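Local atomic coordinates of possible transcriptional regulatory arsR-family protein (Mycobacterium bovis, PDB entry 3GW2), a protein that probably binds DNA through a winged helix-turn-helix domain as an ArsR-family transcriptional regulator, in a network that coordinates tolerance to the antitubercular drug bedaquiline. Residues 48-52 and 53-57; 58-61 and 62-65; 71-75 and 76-80; 82-85 and 86-90. All coordinates share one frame; numbering follows the deposited sequence. Where two conformers were deposited one is given.

Contact 1. Residues 48-52 and 53-57; sequences TGMNL and TTASA
Asn51 caps the N-terminus of helix 52-64 by bonding to Thr54, a local contact at the turn of the helix-turn-helix motif, where helix 41-48 ends and the second helix of the motif begins. The end of the first helix is marked by Gly49, whose positive phi closes a Schellman motif; two residues later Asn51 takes the N-cap position. The cap rests on Asn51 OD1, which accepts from Thr54 N at 2.9 Å in a nearly straight bond, the donor standing above the carbonyl plane of the amide, 52° out of it, and not on a lone pair. At the other end of the carboxamide, Asn51 ND2 lies 2.5 Å from Thr54 OG1, so short and so bent (131°) that this second bond is doubtful. With CG lying between the backbone N and the carbonyl carbon (chi1 65°), the Asn51 amide folds back over the first turn, and its side chain crosses that of Thr54 at about a right angle. The backbone takes over at once: Ala55 N donates to Asn51 O at 2.9 Å, and Ser56 N donates to Leu52 O at 3.0 Å. On the buried side, the selenomethionine Met50 runs across Thr54, its CG 4.0 Å from Thr54 CG2, while Met50 CB meets Ala55 CB at 4.1 Å. Ala55 and Leu52 also touch Ala45, which ties the start of this helix to helix 41-48. Arg26 donates to the carbonyl oxygen of Thr48, at the end of helix 41-48. Farther along the extended Met50 side chain, its SE atom comes to rest 3.8 Å from Ala55 CA.

Contact 2. Residues 58-61 and 62-65; sequences NLQA and LKSG
Gln60 and Ser64 make the one side-chain hydrogen bond of this contact, which spans the last turns of helix 52-64, within the DNA-binding helix-turn-helix region. Ser64 OG donates to Gln60 O at 3.0 Å, and Ser64 N donates to the same oxygen at 2.9 Å. The two donors reach Gln60 O from opposite faces of its carbonyl plane, the hydroxyl 37° out of it. A chi1 of -56°, which keeps OG beside the Ser64 backbone N, turns the hydroxyl back along the helix to that carbonyl.

The remaining polar links between the segments are backbone bonds. Leu62 N donates to Asn58 O and Lys63 N to Leu59 O, whereas Gly65 N reaches Ala61 O only weakly, at 3.3 Å, where the helix gives out. Outside the segments, Asn58 OD1 accepts from Arg27.

Apolar contact between the segments is slight: Leu59 CD2 and Leu62 CD1 are 4.5 Å apart. Both leucines rest on Ile30 of helix 27-34; Leu59 also meets Val41 and Ile44, and Leu62 meets Leu67 and Val68.

The chemistry implies a two-faced helix end, with leucines anchored in the domain core and a serine that gives the final turn a second bond as the regular backbone pattern weakens.

Contact 3. Residues 71-75 and 76-80; sequences RREGT and RQYYR
The beta hairpin of strands 68-73 and 76-81, the wing of this winged helix-turn-helix fold, reverses at the type II' turn from Glu73 to Arg76, with Gly74 at positive phi. Arg71 and Tyr78 form an antiparallel hydrogen-bonded pair: Arg71 N donates to Tyr78 O at 2.9 Å, and Tyr78 N to Arg71 O at 2.8 Å. Glu73 and Arg76 repeat the pattern beside the turn.

On the face carrying Arg71, Glu73, Arg76 and Tyr78, the Arg71 guanidinium lies flat over the Tyr78 ring, centres 4.5 Å apart and planes at 3°, offset toward the rim. Glu73 grips the same guanidinium in its plane, Arg71 NH1 to Glu73 OE2 at 2.8 Å, though the nitrogen stands above the carboxylate plane, 38° out of it. Arg71 NH2 also forms a salt bridge to Glu38. Glu73 CB approaches Tyr78 CE2 at 3.8 Å, and Arg76 pairs with Glu42 of helix 41-48.

On the other face, the Arg72 guanidinium stacks on the Gln77 amide at 18°, Arg72 NH2 lying 3.5 Å from Gln77 NE2.

The two carboxylates would offset the positive charge of Arg71 and, with the ring over one face, restrict the rotation of its guanidinium.

Contact 4. Residues 82-85 and 86-90; sequences AGED and VARLF
The Arg88 guanidinium is met at its edge, close to its plane, by Asp85 OD1 and by Glu84 CG. The carboxylate of Asp85 forms the salt bridge: Arg88 NH2 donates to Asp85 OD1 at 2.6 Å, with an N-H...O angle of 162°. The oxygen lies almost in the guanidinium plane, but the nitrogen meets it from above the plane of the carboxylate, which is turned 79° from the guanidinium. The two side chains lie side by side and point the same way. A bend at chi3 (-62°) curls the arginine chain back toward Asp85. Glu84 crosses Arg88 at about a right angle, its CG 3.9 Å from Arg88 NE, and its carboxylate stays apart from the guanidinium.

This is the first two turns of helix 84-98, with Gly83 as the N-cap. Ala87 N donates to Gly83 O at 3.1 Å, Arg88 N to Glu84 O at 2.7 Å, and Leu89 N to Asp85 O at 2.8 Å. On the inner side Ala82 CB touches Val86 CG2 at 4.1 Å, and Val86 and Leu89 pack on Leu67 while Phe90 meets Leu31.

The helix is part of the dimer interface: Leu89 packs on Leu89 of the second subunit, Val86 on its Val96, and Asp85 and Arg88 on its Val95 and Leu92. Acidic Glu84 and Asp85 at the N-terminal end would interact favourably with the helix dipole, and the i to i+3 salt bridge pairs two charges whose side chains themselves pack against the second subunit.

The four contacts follow one another along the chain without overlap. Contacts 1 and 2 share helix 52-64, at its start and its end, with centres about 12 Å apart; they touch where Met50 SE packs on Asn58 ND2 at 3.5 Å. Contact 3, the hairpin, lies about 15 Å from each of them centre to centre, and meets contact 2 through Tyr79, whose CZ is 3.8 Å from Leu59 CB. Contact 4 opens the helix that follows strand 76-81; its centre is about 23 Å from that of contact 1, on the opposite side of the chain's centre. The start of helix 52-64 is thus remote from the dimer-forming helix, which its end approaches.

Contact 1. Residues 48-52 and 53-57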
loop_
_atom_site.group_PDB
_atom_site.type_symbol
_atom_site.label_atom_id
_atom_site.label_comp_id
_atom_site.label_asym_id
_atom_site.label_seq_id
_atom_site.Cartn_x
_atom_site.Cartn_y
_atom_site.Cartn_z
ATOM N N THR A 48 -9.221 -15.362 12.145
ATOM C CA THR A 48 -8.739 -15.410 10.765
ATOM C C THR A 48 -8.265 -16.807 10.358
ATOM O O THR A 48 -7.824 -17.005 9.230
ATOM C CB THR A 48 -7.574 -14.450 10.554
ATOM O OG1 THR A 48 -6.509 -14.834 11.435
ATOM C CG2 THR A 48 -8.014 -13.025 10.829
ATOM N N GLY A 49 -8.363 -17.767 11.274
ATOM C CA GLY A 49 -7.895 -19.125 11.013
ATOM C C GLY A 49 -6.375 -19.240 10.877
ATOM O O GLY A 49 -5.900 -20.177 10.256
HETATM N N MSE A 50 -5.620 -18.307 11.466
HETATM C CA MSE A 50 -4.157 -18.342 11.398
HETATM C C MSE A 50 -3.614 -18.993 12.652
HETATM O O MSE A 50 -4.140 -18.760 13.727
HETATM C CB MSE A 50 -3.546 -16.936 11.301
HETATM C CG MSE A 50 -3.854 -16.162 10.027
HETATM SE SE MSE A 50 -3.240 -14.310 10.266
HETATM C CE MSE A 50 -4.242 -13.485 8.778
ATOM N N ASN A 51 -2.559 -19.793 12.522
ATOM C CA ASN A 51 -1.839 -20.233 13.711
ATOM C C ASN A 51 -1.214 -19.000 14.394
ATOM O O ASN A 51 -1.052 -17.946 13.757
ATOM C CB ASN A 51 -0.775 -21.273 13.357
ATOM C CG ASN A 51 0.328 -20.703 12.475
ATOM O OD1 ASN A 51 1.346 -20.245 12.975
ATOM N ND2 ASN A 51 0.127 -20.726 11.161
ATOM N N LEU A 52 -0.883 -19.141 15.677
ATOM C CA LEU A 52 -0.345 -18.052 16.489
ATOM C C LEU A 52 0.937 -17.426 15.923
ATOM O O LEU A 52 1.100 -16.220 15.994
ATOM C CB LEU A 52 -0.094 -18.535 17.928
ATOM C CG LEU A 52 -0.971 -18.092 19.116
ATOM C CD1 LEU A 52 -2.372 -17.552 18.744
ATOM C CD2 LEU A 52 -1.052 -19.226 20.189
ATOM N N THR A 53 1.836 -18.241 15.365
ATOM C CA THR A 53 3.061 -17.737 14.738
ATOM C C THR A 53 2.773 -16.883 13.489
ATOM O O THR A 53 3.318 -15.771 13.337
ATOM C CB THR A 53 4.028 -18.886 14.411
ATOM O OG1 THR A 53 4.262 -19.652 15.599
ATOM C CG2 THR A 53 5.377 -18.366 13.871
ATOM N N THR A 54 1.923 -17.399 12.600
ATOM C CA THR A 54 1.471 -16.656 11.399
ATOM C C THR A 54 0.796 -15.340 11.774
ATOM O O THR A 54 1.125 -14.290 11.233
ATOM C CB THR A 54 0.522 -17.521 10.544
ATOM O OG1 THR A 54 1.220 -18.699 10.113
ATOM C CG2 THR A 54 0.014 -16.763 9.314
ATOM N N ALA A 55 -0.135 -15.384 12.719
ATOM C CA ALA A 55 -0.839 -14.187 13.153
ATOM C C ALA A 55 0.144 -13.139 13.684
ATOM O O ALA A 55 0.072 -11.967 13.324
ATOM C CB ALA A 55 -1.889 -14.532 14.245
ATOM N N SER A 56 1.057 -13.572 14.541
ATOM C CA SER A 56 1.994 -12.656 15.160
ATOM C C SER A 56 2.960 -12.065 14.130
ATOM O O SER A 56 3.256 -10.868 14.180
ATOM C CB SER A 56 2.729 -13.353 16.320
ATOM O OG SER A 56 3.754 -12.516 16.833
ATOM N N ALA A 57 3.424 -12.890 13.184
ATOM C CA ALA A 57 4.203 -12.409 12.035
ATOM C C ALA A 57 3.442 -11.358 11.209
ATOM O O ALA A 57 4.003 -10.323 10.867
ATOM C CB ALA A 57 4.668 -13.586 11.132
#

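Contact 2. Residues 58-61 and 62-65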
loop_
_atom_site.group_PDB
_atom_site.type_symbol
_atom_site.label_atom_id
_atom_site.label_comp_id
_atom_site.label_asym_id
_atom_site.label_seq_id
_atom_site.Cartn_x
_atom_site.Cartn_y
_atom_site.Cartn_z
ATOM N N ASN A 58 2.181 -11.626 10.890
ATOM C CA ASN A 58 1.386 -10.686 10.115
ATOM C C ASN A 58 1.104 -9.396 10.901
ATOM O O ASN A 58 1.092 -8.313 10.321
ATOM C CB ASN A 58 0.060 -11.312 9.676
ATOM C CG ASN A 58 0.195 -12.156 8.429
ATOM O OD1 ASN A 58 0.884 -11.784 7.486
ATOM N ND2 ASN A 58 -0.483 -13.297 8.412
ATOM N N LEU A 59 0.862 -9.524 12.211
ATOM C CA LEU A 59 0.673 -8.343 13.067
ATOM C C LEU A 59 1.931 -7.460 13.150
ATOM O O LEU A 59 1.841 -6.235 13.090
ATOM C CB LEU A 59 0.164 -8.754 14.453
ATOM C CG LEU A 59 -1.299 -9.218 14.437
ATOM C CD1 LEU A 59 -1.632 -10.072 15.655
ATOM C CD2 LEU A 59 -2.256 -8.010 14.327
ATOM N N GLN A 60 3.097 -8.090 13.274
ATOM C CA GLN A 60 4.383 -7.395 13.154
ATOM C C GLN A 60 4.535 -6.668 11.821
ATOM O O GLN A 60 5.007 -5.524 11.786
ATOM C CB GLN A 60 5.546 -8.369 13.326
ATOM C CG GLN A 60 6.215 -8.304 14.676
ATOM C CD GLN A 60 5.297 -8.647 15.831
ATOM O OE1 GLN A 60 4.849 -7.757 16.564
ATOM N NE2 GLN A 60 5.018 -9.939 16.013
ATOM N N ALA A 61 4.135 -7.325 10.733
ATOM C CA ALA A 61 4.184 -6.713 9.411
ATOM C C ALA A 61 3.304 -5.471 9.349
ATOM O O ALA A 61 3.723 -4.439 8.826
ATOM C CB ALA A 61 3.800 -7.712 8.327
ATOM N N LEU A 62 2.092 -5.565 9.894
ATOM C CA LEU A 62 1.195 -4.403 9.999
ATOM C C LEU A 62 1.781 -3.279 10.850
ATOM O O LEU A 62 1.689 -2.099 10.486
ATOM C CB LEU A 62 -0.188 -4.815 10.506
ATOM C CG LEU A 62 -0.979 -5.703 9.535
ATOM C CD1 LEU A 62 -2.220 -6.241 10.231
ATOM C CD2 LEU A 62 -1.343 -4.931 8.261
ATOM N N LYS A 63 2.395 -3.651 11.969
ATOM C CA LYS A 63 3.021 -2.694 12.890
ATOM C C LYS A 63 4.200 -1.943 12.249
ATOM O O LYS A 63 4.319 -0.730 12.414
ATOM C CB LYS A 63 3.478 -3.424 14.148
ATOM C CG LYS A 63 3.684 -2.552 15.391
ATOM C CD LYS A 63 4.175 -3.456 16.517
ATOM C CE LYS A 63 4.423 -2.718 17.830
ATOM N NZ LYS A 63 5.617 -1.824 17.778
ATOM N N SER A 64 5.056 -2.651 11.510
ATOM C CA SER A 64 6.195 -2.020 10.822
ATOM C C SER A 64 5.742 -1.017 9.768
ATOM O O SER A 64 6.465 -0.088 9.444
ATOM C CB SER A 64 7.088 -3.068 10.155
ATOM O OG SER A 64 7.530 -4.031 11.096
ATOM N N GLY A 65 4.545 -1.224 9.226
ATOM C CA GLY A 65 3.976 -0.299 8.266
ATOM C C GLY A 65 3.166 0.804 8.924
ATOM O O GLY A 65 2.556 1.622 8.234
#

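Contact 3. Residues 71-75 and 76-80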
loop_
_atom_site.group_PDB
_atom_site.type_symbol
_atom_site.label_atom_id
_atom_site.label_comp_id
_atom_site.label_asym_id
_atom_site.label_seq_id
_atom_site.Cartn_x
_atom_site.Cartn_y
_atom_site.Cartn_z
ATOM N N ARG A 71 -0.457 -3.112 22.663
ATOM C CA ARG A 71 -0.206 -2.955 24.084
ATOM C C ARG A 71 -0.191 -4.324 24.734
ATOM O O ARG A 71 -0.863 -5.253 24.272
ATOM C CB ARG A 71 -1.244 -2.042 24.745
ATOM C CG ARG A 71 -2.667 -2.539 24.672
ATOM C CD ARG A 71 -3.632 -1.617 25.406
ATOM N NE ARG A 71 -4.960 -2.225 25.397
ATOM C CZ ARG A 71 -5.427 -3.027 26.358
ATOM N NH1 ARG A 71 -4.687 -3.306 27.436
ATOM N NH2 ARG A 71 -6.640 -3.547 26.238
ATOM N N ARG A 72 0.600 -4.442 25.791
ATOM C CA ARG A 72 0.768 -5.684 26.531
ATOM C C ARG A 72 -0.049 -5.590 27.824
ATOM O O ARG A 72 0.115 -4.641 28.592
ATOM C CB ARG A 72 2.259 -5.875 26.846
ATOM C CG ARG A 72 2.643 -7.181 27.555
ATOM C CD ARG A 72 3.152 -8.237 26.581
ATOM N NE ARG A 72 4.142 -7.695 25.649
ATOM C CZ ARG A 72 4.759 -8.406 24.707
ATOM N NH1 ARG A 72 4.503 -9.704 24.564
ATOM N NH2 ARG A 72 5.640 -7.819 23.902
ATOM N N GLU A 73 -0.943 -6.553 28.041
ATOM C CA GLU A 73 -1.722 -6.622 29.283
ATOM C C GLU A 73 -1.698 -8.043 29.836
ATOM O O GLU A 73 -2.422 -8.922 29.360
ATOM C CB GLU A 73 -3.161 -6.133 29.077
ATOM C CG GLU A 73 -4.024 -6.175 30.334
ATOM C CD GLU A 73 -5.476 -5.786 30.082
ATOM O OE1 GLU A 73 -6.367 -6.638 30.321
ATOM O OE2 GLU A 73 -5.729 -4.630 29.651
ATOM N N GLY A 74 -0.852 -8.260 30.840
ATOM C CA GLY A 74 -0.636 -9.592 31.401
ATOM C C GLY A 74 0.136 -10.447 30.420
ATOM O O GLY A 74 1.165 -10.022 29.887
ATOM N N THR A 75 -0.381 -11.644 30.169
ATOM C CA THR A 75 0.221 -12.587 29.223
ATOM C C THR A 75 -0.312 -12.391 27.787
ATOM O O THR A 75 0.019 -13.159 26.873
ATOM C CB THR A 75 0.018 -14.050 29.710
ATOM O OG1 THR A 75 0.448 -14.971 28.699
ATOM C CG2 THR A 75 -1.451 -14.316 30.060
ATOM N N ARG A 76 -1.114 -11.342 27.597
ATOM C CA ARG A 76 -1.771 -11.064 26.315
ATOM C C ARG A 76 -1.239 -9.800 25.679
ATOM O O ARG A 76 -0.649 -8.957 26.356
ATOM C CB ARG A 76 -3.282 -10.931 26.502
ATOM C CG ARG A 76 -3.865 -12.025 27.363
ATOM C CD ARG A 76 -5.292 -12.364 26.990
ATOM N NE ARG A 76 -5.636 -13.697 27.482
ATOM C CZ ARG A 76 -5.282 -14.830 26.873
ATOM N NH1 ARG A 76 -4.581 -14.796 25.738
ATOM N NH2 ARG A 76 -5.629 -16.002 27.398
ATOM N N GLN A 77 -1.464 -9.682 24.373
ATOM C CA GLN A 77 -1.105 -8.513 23.607
ATOM C C GLN A 77 -2.344 -8.097 22.801
ATOM O O GLN A 77 -2.990 -8.933 22.151
ATOM C CB GLN A 77 0.037 -8.880 22.666
ATOM C CG GLN A 77 1.204 -7.925 22.656
ATOM C CD GLN A 77 2.220 -8.274 21.583
ATOM O OE1 GLN A 77 2.122 -9.316 20.925
ATOM N NE2 GLN A 77 3.194 -7.397 21.390
ATOM N N TYR A 78 -2.686 -6.820 22.859
ATOM C CA TYR A 78 -3.854 -6.293 22.163
ATOM C C TYR A 78 -3.414 -5.360 21.041
ATOM O O TYR A 78 -2.605 -4.454 21.250
ATOM C CB TYR A 78 -4.793 -5.565 23.138
ATOM C CG TYR A 78 -5.400 -6.477 24.182
ATOM C CD1 TYR A 78 -6.654 -7.056 23.988
ATOM C CD2 TYR A 78 -4.715 -6.770 25.367
ATOM C CE1 TYR A 78 -7.216 -7.910 24.951
ATOM C CE2 TYR A 78 -5.266 -7.622 26.333
ATOM C CZ TYR A 78 -6.514 -8.192 26.113
ATOM O OH TYR A 78 -7.060 -9.035 27.064
ATOM N N TYR A 79 -3.955 -5.585 19.854
ATOM C CA TYR A 79 -3.620 -4.772 18.682
ATOM C C TYR A 79 -4.830 -3.969 18.246
ATOM O O TYR A 79 -5.964 -4.442 18.361
ATOM C CB TYR A 79 -3.186 -5.663 17.515
ATOM C CG TYR A 79 -1.740 -6.083 17.548
ATOM C CD1 TYR A 79 -0.791 -5.399 16.791
ATOM C CD2 TYR A 79 -1.317 -7.153 18.342
ATOM C CE1 TYR A 79 0.551 -5.767 16.803
ATOM C CE2 TYR A 79 0.033 -7.543 18.359
ATOM C CZ TYR A 79 0.955 -6.837 17.581
ATOM O OH TYR A 79 2.282 -7.191 17.565
ATOM N N ARG A 80 -4.586 -2.765 17.750
ATOM C CA ARG A 80 -5.630 -1.977 17.131
ATOM C C ARG A 80 -5.101 -1.155 15.977
ATOM O O ARG A 80 -3.913 -0.862 15.879
ATOM C CB ARG A 80 -6.330 -1.048 18.127
ATOM C CG ARG A 80 -5.489 -0.524 19.265
ATOM C CD ARG A 80 -4.390 0.409 18.857
ATOM N NE ARG A 80 -4.296 1.608 19.706
ATOM C CZ ARG A 80 -3.656 1.686 20.872
ATOM N NH1 ARG A 80 -3.064 0.630 21.419
ATOM N NH2 ARG A 80 -3.627 2.840 21.516
#

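Contact 4. Residues 82-85 and 86-90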
loop_
_atom_site.group_PDB
_atom_site.type_symbol
_atom_site.label_atom_id
_atom_site.label_comp_id
_atom_site.label_asym_id
_atom_site.label_seq_id
_atom_site.Cartn_x
_atom_site.Cartn_y
_atom_site.Cartn_z
ATOM N N ALA A 82 -4.086 1.892 14.059
ATOM C CA ALA A 82 -3.248 2.940 14.656
ATOM C C ALA A 82 -3.888 4.328 14.757
ATOM O O ALA A 82 -3.565 5.091 15.679
ATOM C CB ALA A 82 -1.897 3.018 13.939
ATOM N N GLY A 83 -4.769 4.674 13.817
ATOM C CA GLY A 83 -5.574 5.902 13.950
ATOM C C GLY A 83 -6.642 6.035 12.884
ATOM O O GLY A 83 -6.820 5.131 12.061
ATOM N N GLU A 84 -7.348 7.166 12.893
ATOM C CA GLU A 84 -8.336 7.472 11.859
ATOM C C GLU A 84 -7.729 7.493 10.443
ATOM O O GLU A 84 -8.321 6.945 9.503
ATOM C CB GLU A 84 -9.020 8.822 12.142
ATOM C CG GLU A 84 -9.892 9.333 10.975
ATOM C CD GLU A 84 -11.389 8.876 11.119
ATOM O OE1 GLU A 84 -11.663 7.675 11.412
ATOM O OE2 GLU A 84 -12.298 9.737 10.931
ATOM N N ASP A 85 -6.565 8.136 10.298
ATOM C CA ASP A 85 -5.891 8.226 8.999
ATOM C C ASP A 85 -5.676 6.823 8.409
ATOM O O ASP A 85 -5.839 6.614 7.204
ATOM C CB ASP A 85 -4.571 9.015 9.105
ATOM C CG ASP A 85 -4.792 10.526 9.369
ATOM O OD1 ASP A 85 -5.948 11.009 9.319
ATOM O OD2 ASP A 85 -3.800 11.253 9.623
ATOM N N VAL A 86 -5.343 5.861 9.268
ATOM C CA VAL A 86 -5.219 4.457 8.848
ATOM C C VAL A 86 -6.578 3.844 8.453
ATOM O O VAL A 86 -6.656 3.102 7.472
ATOM C CB VAL A 86 -4.479 3.593 9.907
ATOM C CG1 VAL A 86 -4.446 2.125 9.491
ATOM C CG2 VAL A 86 -3.056 4.110 10.109
ATOM N N ALA A 87 -7.633 4.168 9.204
ATOM C CA ALA A 87 -9.002 3.733 8.871
ATOM C C ALA A 87 -9.498 4.366 7.557
ATOM O O ALA A 87 -10.094 3.689 6.715
ATOM C CB ALA A 87 -9.978 4.050 10.021
ATOM N N ARG A 88 -9.262 5.662 7.383
ATOM C CA ARG A 88 -9.507 6.287 6.085
ATOM C C ARG A 88 -8.655 5.642 4.976
ATOM O O ARG A 88 -9.156 5.383 3.880
ATOM C CB ARG A 88 -9.303 7.807 6.150
ATOM C CG ARG A 88 -10.326 8.504 7.076
ATOM C CD ARG A 88 -10.259 10.021 6.980
ATOM N NE ARG A 88 -8.964 10.564 7.393
ATOM C CZ ARG A 88 -8.151 11.280 6.616
ATOM N NH1 ARG A 88 -8.479 11.568 5.356
ATOM N NH2 ARG A 88 -6.999 11.724 7.106
ATOM N N LEU A 89 -7.390 5.351 5.278
ATOM C CA LEU A 89 -6.483 4.771 4.271
ATOM C C LEU A 89 -6.958 3.410 3.761
ATOM O O LEU A 89 -6.967 3.148 2.555
ATOM C CB LEU A 89 -5.046 4.674 4.798
ATOM C CG LEU A 89 -4.064 3.881 3.935
ATOM C CD1 LEU A 89 -3.745 4.650 2.655
ATOM C CD2 LEU A 89 -2.799 3.571 4.713
ATOM N N PHE A 90 -7.351 2.554 4.690
ATOM C CA PHE A 90 -7.812 1.216 4.369
ATOM C C PHE A 90 -9.157 1.246 3.642
ATOM O O PHE A 90 -9.398 0.432 2.756
ATOM C CB PHE A 90 -7.877 0.389 5.654
ATOM C CG PHE A 90 -8.295 -1.049 5.453
ATOM C CD1 PHE A 90 -7.666 -1.856 4.500
ATOM C CD2 PHE A 90 -9.304 -1.604 6.246
ATOM C CE1 PHE A 90 -8.048 -3.186 4.334
ATOM C CE2 PHE A 90 -9.688 -2.941 6.081
ATOM C CZ PHE A 90 -9.050 -3.731 5.122
#